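Local coordinates for protein apoptosis regulator ced-9 (Caenorhabditis elegans, PDB 1OHU) that restrains programmed cell death by sequestering the activator ced-4, which it releases when egl-1 binds, allowing ced-4 to switch on the caspase ced-3, at residues Glu47-Lys59 and Gly102-Val114. The protein carries 3 engineered substitutions. Sequence-based numbering, arbitrary orientation.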
ATOM      1  N   GLU A  47      10.605   0.319  -5.043  1.00 44.09           N
ATOM      2  CA  GLU A  47      10.830  -0.980  -5.658  1.00 45.15           C
ATOM      3  C   GLU A  47      10.855  -2.101  -4.630  1.00 44.68           C
ATOM      4  O   GLU A  47      10.578  -3.257  -4.956  1.00 43.93           O
ATOM      5  CB  GLU A  47      12.121  -0.943  -6.475  1.00 47.09           C
ATOM      6  CG  GLU A  47      11.904  -0.398  -7.882  1.00 51.89           C
ATOM      7  CD  GLU A  47      13.171   0.129  -8.530  1.00 55.60           C
ATOM      8  OE1 GLU A  47      14.209  -0.568  -8.490  1.00 59.95           O
ATOM      9  OE2 GLU A  47      13.124   1.245  -9.093  1.00 57.57           O
HETATM   10  N   MSE A  48      11.170  -1.757  -3.386  1.00 44.40           N
HETATM   11  CA  MSE A  48      11.187  -2.748  -2.318  1.00 44.24           C
HETATM   12  C   MSE A  48       9.766  -2.902  -1.799  1.00 43.41           C
HETATM   13  O   MSE A  48       9.405  -3.946  -1.257  1.00 43.72           O
HETATM   14  CB  MSE A  48      12.111  -2.308  -1.181  1.00 45.27           C
HETATM   15  CG  MSE A  48      12.141  -3.251   0.028  1.00 47.98           C
HETATM   16 SE   MSE A  48      12.708  -5.089  -0.338  1.00 51.67          SE
HETATM   17  CE  MSE A  48      13.567  -4.857  -2.057  1.00 47.12           C
HETATM   18  N   MSE A  49       8.962  -1.853  -1.966  1.00 41.98           N
HETATM   19  CA  MSE A  49       7.573  -1.885  -1.519  1.00 40.18           C
HETATM   20  C   MSE A  49       6.730  -2.678  -2.508  1.00 39.37           C
HETATM   21  O   MSE A  49       5.689  -3.227  -2.143  1.00 39.55           O
HETATM   22  CB  MSE A  49       7.014  -0.464  -1.381  1.00 40.85           C
HETATM   23  CG  MSE A  49       5.562  -0.396  -0.917  1.00 36.42           C
HETATM   24 SE   MSE A  49       5.244  -1.221   0.801  1.00 40.06          SE
HETATM   25  CE  MSE A  49       5.931   0.171   1.949  1.00 37.64           C
ATOM     26  N   ARG A  50       7.183  -2.744  -3.758  1.00 38.18           N
ATOM     27  CA  ARG A  50       6.468  -3.493  -4.785  1.00 38.26           C
ATOM     28  C   ARG A  50       6.553  -4.976  -4.488  1.00 38.99           C
ATOM     29  O   ARG A  50       5.576  -5.705  -4.646  1.00 39.07           O
ATOM     30  CB  ARG A  50       7.060  -3.239  -6.170  1.00 36.83           C
ATOM     31  CG  ARG A  50       6.925  -1.816  -6.677  1.00 35.79           C
ATOM     32  CD  ARG A  50       7.523  -1.686  -8.076  1.00 34.67           C
ATOM     33  NE  ARG A  50       7.583  -0.302  -8.521  1.00 33.82           N
ATOM     34  CZ  ARG A  50       8.023   0.083  -9.714  1.00 34.84           C
ATOM     35  NH1 ARG A  50       8.446  -0.818 -10.587  1.00 35.23           N
ATOM     36  NH2 ARG A  50       8.034   1.370 -10.038  1.00 31.97           N
ATOM     37  N   VAL A  51       7.731  -5.424  -4.063  1.00 39.79           N
ATOM     38  CA  VAL A  51       7.935  -6.830  -3.743  1.00 39.21           C
ATOM     39  C   VAL A  51       7.175  -7.190  -2.482  1.00 38.76           C
ATOM     40  O   VAL A  51       6.461  -8.188  -2.438  1.00 39.61           O
ATOM     41  CB  VAL A  51       9.430  -7.150  -3.515  1.00 40.08           C
ATOM     42  CG1 VAL A  51       9.590  -8.596  -3.061  1.00 41.07           C
ATOM     43  CG2 VAL A  51      10.214  -6.906  -4.794  1.00 39.03           C
HETATM   44  N   MSE A  52       7.338  -6.368  -1.455  1.00 39.18           N
HETATM   45  CA  MSE A  52       6.678  -6.591  -0.179  1.00 40.26           C
HETATM   46  C   MSE A  52       5.158  -6.661  -0.320  1.00 39.95           C
HETATM   47  O   MSE A  52       4.502  -7.461   0.353  1.00 39.82           O
HETATM   48  CB  MSE A  52       7.074  -5.488   0.800  1.00 41.81           C
HETATM   49  CG  MSE A  52       8.565  -5.492   1.144  1.00 47.20           C
HETATM   50 SE   MSE A  52       9.100  -7.070   2.150  1.00 50.63          SE
HETATM   51  CE  MSE A  52       9.406  -6.209   3.839  1.00 50.82           C
ATOM     52  N   GLY A  53       4.607  -5.825  -1.198  1.00 38.64           N
ATOM     53  CA  GLY A  53       3.170  -5.816  -1.418  1.00 37.61           C
ATOM     54  C   GLY A  53       2.717  -7.063  -2.151  1.00 37.77           C
ATOM     55  O   GLY A  53       1.673  -7.637  -1.838  1.00 37.77           O
ATOM     56  N   THR A  54       3.502  -7.483  -3.138  1.00 36.89           N
ATOM     57  CA  THR A  54       3.189  -8.680  -3.906  1.00 36.69           C
ATOM     58  C   THR A  54       3.224  -9.888  -2.980  1.00 36.08           C
ATOM     59  O   THR A  54       2.339 -10.741  -3.023  1.00 35.29           O
ATOM     60  CB  THR A  54       4.202  -8.898  -5.033  1.00 36.32           C
ATOM     61  OG1 THR A  54       4.254  -7.727  -5.850  1.00 41.14           O
ATOM     62  CG2 THR A  54       3.796 -10.077  -5.895  1.00 36.11           C
ATOM     63  N   ILE A  55       4.255  -9.955  -2.144  1.00 35.57           N
ATOM     64  CA  ILE A  55       4.392 -11.051  -1.197  1.00 35.88           C
ATOM     65  C   ILE A  55       3.238 -11.033  -0.200  1.00 35.70           C
ATOM     66  O   ILE A  55       2.630 -12.066   0.077  1.00 38.85           O
ATOM     67  CB  ILE A  55       5.712 -10.951  -0.405  1.00 36.26           C
ATOM     68  CG1 ILE A  55       6.902 -11.127  -1.347  1.00 37.16           C
ATOM     69  CG2 ILE A  55       5.744 -12.002   0.695  1.00 36.55           C
ATOM     70  CD1 ILE A  55       8.234 -11.067  -0.638  1.00 40.38           C
ATOM     71  N   PHE A  56       2.931  -9.855   0.330  1.00 33.19           N
ATOM     72  CA  PHE A  56       1.859  -9.728   1.310  1.00 33.18           C
ATOM     73  C   PHE A  56       0.512 -10.136   0.725  1.00 33.20           C
ATOM     74  O   PHE A  56      -0.265 -10.833   1.376  1.00 32.81           O
ATOM     75  CB  PHE A  56       1.765  -8.292   1.821  1.00 32.49           C
ATOM     76  CG  PHE A  56       0.877  -8.132   3.020  1.00 31.24           C
ATOM     77  CD1 PHE A  56       1.419  -7.888   4.272  1.00 33.50           C
ATOM     78  CD2 PHE A  56      -0.505  -8.238   2.901  1.00 32.27           C
ATOM     79  CE1 PHE A  56       0.596  -7.749   5.389  1.00 34.93           C
ATOM     80  CE2 PHE A  56      -1.332  -8.104   4.008  1.00 29.63           C
ATOM     81  CZ  PHE A  56      -0.786  -7.859   5.252  1.00 31.68           C
ATOM     82  N   GLU A  57       0.234  -9.695  -0.499  1.00 31.80           N
ATOM     83  CA  GLU A  57      -1.032 -10.021  -1.135  1.00 33.00           C
ATOM     84  C   GLU A  57      -1.183 -11.523  -1.283  1.00 34.78           C
ATOM     85  O   GLU A  57      -2.240 -12.076  -0.983  1.00 33.96           O
ATOM     86  CB  GLU A  57      -1.148  -9.383  -2.521  1.00 30.75           C
ATOM     87  CG  GLU A  57      -2.512  -9.644  -3.162  1.00 28.65           C
ATOM     88  CD  GLU A  57      -2.645  -9.050  -4.559  1.00 27.35           C
ATOM     89  OE1 GLU A  57      -2.138  -7.930  -4.797  1.00 25.85           O
ATOM     90  OE2 GLU A  57      -3.272  -9.704  -5.414  1.00 23.49           O
ATOM     91  N   LYS A  58      -0.128 -12.178  -1.758  1.00 36.74           N
ATOM     92  CA  LYS A  58      -0.164 -13.623  -1.948  1.00 39.09           C
ATOM     93  C   LYS A  58      -0.446 -14.352  -0.648  1.00 38.86           C
ATOM     94  O   LYS A  58      -1.109 -15.384  -0.645  1.00 40.76           O
ATOM     95  CB  LYS A  58       1.155 -14.124  -2.548  1.00 41.53           C
ATOM     96  CG  LYS A  58       1.365 -13.717  -3.999  1.00 45.21           C
ATOM     97  CD  LYS A  58       2.526 -14.470  -4.647  1.00 46.95           C
ATOM     98  CE  LYS A  58       2.574 -14.188  -6.149  1.00 51.19           C
ATOM     99  NZ  LYS A  58       3.490 -15.105  -6.895  1.00 53.45           N
ATOM    100  N   LYS A  59       0.045 -13.811   0.459  1.00 40.00           N
ATOM    101  CA  LYS A  59      -0.167 -14.435   1.756  1.00 40.91           C
ATOM    102  C   LYS A  59      -1.561 -14.188   2.316  1.00 41.38           C
ATOM    103  O   LYS A  59      -2.140 -15.061   2.960  1.00 40.68           O
ATOM    104  CB  LYS A  59       0.872 -13.937   2.758  1.00 42.86           C
ATOM    105  CG  LYS A  59       2.296 -14.328   2.402  1.00 48.06           C
ATOM    106  CD  LYS A  59       3.268 -14.029   3.540  1.00 50.20           C
ATOM    107  CE  LYS A  59       4.625 -14.681   3.287  1.00 50.64           C
ATOM    108  NZ  LYS A  59       5.570 -14.441   4.411  1.00 51.56           N
ATOM    109  N   GLY A 102       4.515  -4.416   9.033  1.00 48.90           N
ATOM    110  CA  GLY A 102       3.501  -5.351   8.586  1.00 46.88           C
ATOM    111  C   GLY A 102       2.200  -4.654   8.245  1.00 45.43           C
ATOM    112  O   GLY A 102       1.588  -4.946   7.221  1.00 45.48           O
ATOM    113  N   ARG A 103       1.770  -3.736   9.104  1.00 44.88           N
ATOM    114  CA  ARG A 103       0.534  -3.008   8.866  1.00 44.41           C
ATOM    115  C   ARG A 103       0.755  -2.039   7.704  1.00 43.74           C
ATOM    116  O   ARG A 103      -0.138  -1.820   6.883  1.00 42.73           O
ATOM    117  CB  ARG A 103       0.111  -2.232  10.120  1.00 45.73           C
ATOM    118  CG  ARG A 103      -1.342  -1.767  10.088  1.00 47.74           C
ATOM    119  CD  ARG A 103      -1.692  -0.849  11.251  1.00 49.64           C
ATOM    120  NE  ARG A 103      -3.133  -0.596  11.312  1.00 53.14           N
ATOM    121  CZ  ARG A 103      -3.715   0.302  12.106  1.00 54.30           C
ATOM    122  NH1 ARG A 103      -2.985   1.054  12.921  1.00 53.90           N
ATOM    123  NH2 ARG A 103      -5.036   0.440  12.090  1.00 54.97           N
ATOM    124  N   LEU A 104       1.956  -1.472   7.640  1.00 41.56           N
ATOM    125  CA  LEU A 104       2.309  -0.530   6.587  1.00 39.92           C
ATOM    126  C   LEU A 104       2.172  -1.193   5.222  1.00 40.76           C
ATOM    127  O   LEU A 104       1.438  -0.723   4.353  1.00 40.27           O
ATOM    128  CB  LEU A 104       3.748  -0.051   6.787  1.00 40.44           C
ATOM    129  CG  LEU A 104       4.384   0.797   5.683  1.00 40.16           C
ATOM    130  CD1 LEU A 104       3.608   2.085   5.496  1.00 39.72           C
ATOM    131  CD2 LEU A 104       5.828   1.090   6.055  1.00 40.55           C
ATOM    132  N   ILE A 105       2.894  -2.294   5.055  1.00 40.28           N
ATOM    133  CA  ILE A 105       2.900  -3.074   3.826  1.00 37.99           C
ATOM    134  C   ILE A 105       1.502  -3.566   3.471  1.00 36.37           C
ATOM    135  O   ILE A 105       1.099  -3.535   2.312  1.00 37.92           O
ATOM    136  CB  ILE A 105       3.840  -4.291   3.987  1.00 37.61           C
ATOM    137  CG1 ILE A 105       5.272  -3.800   4.210  1.00 37.64           C
ATOM    138  CG2 ILE A 105       3.747  -5.204   2.773  1.00 36.95           C
ATOM    139  CD1 ILE A 105       6.240  -4.900   4.566  1.00 39.65           C
ATOM    140  N   GLY A 106       0.772  -4.024   4.480  1.00 35.28           N
ATOM    141  CA  GLY A 106      -0.569  -4.529   4.258  1.00 33.36           C
ATOM    142  C   GLY A 106      -1.519  -3.461   3.771  1.00 32.37           C
ATOM    143  O   GLY A 106      -2.345  -3.715   2.895  1.00 31.86           O
ATOM    144  N   LEU A 107      -1.410  -2.261   4.336  1.00 31.20           N
ATOM    145  CA  LEU A 107      -2.280  -1.154   3.933  1.00 28.58           C
ATOM    146  C   LEU A 107      -2.042  -0.740   2.480  1.00 28.00           C
ATOM    147  O   LEU A 107      -2.994  -0.517   1.728  1.00 25.35           O
ATOM    148  CB  LEU A 107      -2.070   0.050   4.858  1.00 27.47           C
ATOM    149  CG  LEU A 107      -2.516  -0.140   6.309  1.00 26.80           C
ATOM    150  CD1 LEU A 107      -2.158   1.090   7.120  1.00 26.96           C
ATOM    151  CD2 LEU A 107      -4.006  -0.394   6.358  1.00 27.69           C
ATOM    152  N   ILE A 108      -0.772  -0.633   2.093  1.00 26.04           N
ATOM    153  CA  ILE A 108      -0.431  -0.255   0.727  1.00 27.50           C
ATOM    154  C   ILE A 108      -0.815  -1.394  -0.220  1.00 25.60           C
ATOM    155  O   ILE A 108      -1.420  -1.165  -1.269  1.00 23.69           O
ATOM    156  CB  ILE A 108       1.081   0.050   0.588  1.00 28.71           C
ATOM    157  CG1 ILE A 108       1.435   1.303   1.394  1.00 30.92           C
ATOM    158  CG2 ILE A 108       1.441   0.258  -0.872  1.00 29.09           C
ATOM    159  CD1 ILE A 108       2.881   1.748   1.259  1.00 30.54           C
ATOM    160  N   SER A 109      -0.475  -2.621   0.170  1.00 23.19           N
ATOM    161  CA  SER A 109      -0.786  -3.796  -0.629  1.00 22.96           C
ATOM    162  C   SER A 109      -2.293  -3.886  -0.875  1.00 22.02           C
ATOM    163  O   SER A 109      -2.740  -4.096  -2.007  1.00 21.16           O
ATOM    164  CB  SER A 109      -0.311  -5.070   0.081  1.00 22.25           C
ATOM    165  OG  SER A 109      -0.487  -6.203  -0.758  1.00 22.47           O
ATOM    166  N   PHE A 110      -3.070  -3.727   0.190  1.00 21.95           N
ATOM    167  CA  PHE A 110      -4.522  -3.794   0.093  1.00 22.65           C
ATOM    168  C   PHE A 110      -5.059  -2.669  -0.786  1.00 22.53           C
ATOM    169  O   PHE A 110      -5.966  -2.879  -1.582  1.00 24.65           O
ATOM    170  CB  PHE A 110      -5.153  -3.696   1.479  1.00 23.49           C
ATOM    171  CG  PHE A 110      -6.654  -3.741   1.457  1.00 25.27           C
ATOM    172  CD1 PHE A 110      -7.316  -4.848   0.936  1.00 22.87           C
ATOM    173  CD2 PHE A 110      -7.405  -2.661   1.914  1.00 23.77           C
ATOM    174  CE1 PHE A 110      -8.711  -4.877   0.864  1.00 26.40           C
ATOM    175  CE2 PHE A 110      -8.794  -2.680   1.848  1.00 23.46           C
ATOM    176  CZ  PHE A 110      -9.450  -3.789   1.320  1.00 24.82           C
ATOM    177  N   GLY A 111      -4.496  -1.474  -0.621  1.00 23.93           N
ATOM    178  CA  GLY A 111      -4.923  -0.329  -1.410  1.00 22.41           C
ATOM    179  C   GLY A 111      -4.691  -0.607  -2.880  1.00 21.00           C
ATOM    180  O   GLY A 111      -5.580  -0.400  -3.704  1.00 19.25           O
ATOM    181  N   GLY A 112      -3.495  -1.087  -3.207  1.00 19.07           N
ATOM    182  CA  GLY A 112      -3.189  -1.393  -4.593  1.00 19.05           C
ATOM    183  C   GLY A 112      -4.125  -2.462  -5.127  1.00 19.09           C
ATOM    184  O   GLY A 112      -4.586  -2.389  -6.258  1.00 20.48           O
ATOM    185  N   PHE A 113      -4.395  -3.461  -4.295  1.00 20.77           N
ATOM    186  CA  PHE A 113      -5.272  -4.572  -4.639  1.00 23.13           C
ATOM    187  C   PHE A 113      -6.680  -4.091  -5.000  1.00 22.10           C
ATOM    188  O   PHE A 113      -7.236  -4.478  -6.026  1.00 22.78           O
ATOM    189  CB  PHE A 113      -5.362  -5.540  -3.453  1.00 24.27           C
ATOM    190  CG  PHE A 113      -6.300  -6.695  -3.678  1.00 27.00           C
ATOM    191  CD1 PHE A 113      -5.928  -7.765  -4.482  1.00 28.01           C
ATOM    192  CD2 PHE A 113      -7.558  -6.715  -3.076  1.00 27.52           C
ATOM    193  CE1 PHE A 113      -6.796  -8.841  -4.684  1.00 29.31           C
ATOM    194  CE2 PHE A 113      -8.427  -7.781  -3.270  1.00 29.17           C
ATOM    195  CZ  PHE A 113      -8.043  -8.850  -4.079  1.00 29.42           C
ATOM    196  N   VAL A 114      -7.253  -3.256  -4.140  1.00 21.26           N
ATOM    197  CA  VAL A 114      -8.596  -2.726  -4.364  1.00 21.80           C
ATOM    198  C   VAL A 114      -8.632  -1.784  -5.573  1.00 20.25           C
ATOM    199  O   VAL A 114      -9.565  -1.817  -6.366  1.00 23.00           O
ATOM    200  CB  VAL A 114      -9.097  -1.959  -3.129  1.00 21.73           C
ATOM    201  CG1 VAL A 114     -10.542  -1.535  -3.341  1.00 25.00           C
ATOM    202  CG2 VAL A 114      -8.978  -2.838  -1.898  1.00 25.87           C
TER
HETATM  203  O   HOH W   1      -1.404  -5.532  -3.755  1.00 19.37           O
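Phe56 lays one face of its ring flat over the backbone of Gly106: the glycine CA sits over that face, 3.5 Å from the ring centroid, a CH-pi contact that a side chain at that position would block. With CG anti to the backbone N (chi1 -169°), the ring is carried across to the glycine. It is a knob among Gly102, Ile105, Gly106 and Ser109, and an alanine in its place would probably leave the Gly106 backbone without its aromatic cover and open a gap between the helices. Ile105 is the reciprocal knob, set among Met49, Met52, Gly53 and Phe56; its CG2 lies 3.4 Å from Met52 O, while its CD1 meets Met52 CE.

Segments 47-59 and 102-114, on two helices of the all-helical Bcl-2 fold, cross at 80° with axes 8.7 Å apart at closest approach, and most of segment 102-114 belongs to the predicted BH1 motif. The backbones come nearest where Gly53 faces Ser109. There Ser109 OG donates to Gly53 O at 2.8 Å, reaching that carbonyl from the face opposite the helical donor Glu57 N, so one buried oxygen takes two bonds.

Glu57 runs out extended and brings OE2 to the edge of the Phe113 ring, 3.4 Å from CD1, with carboxylate and ring planes 71° apart. Its OE1 forms a salt bridge with Arg24, in the predicted BH4 motif, and also accepts from a water that donates to Ser109 O. Beyond Ile105, Met49 bends at chi2 and chi3, which carries its CE to within 3.5 Å of Ile108 CD1 and near Leu104 CG.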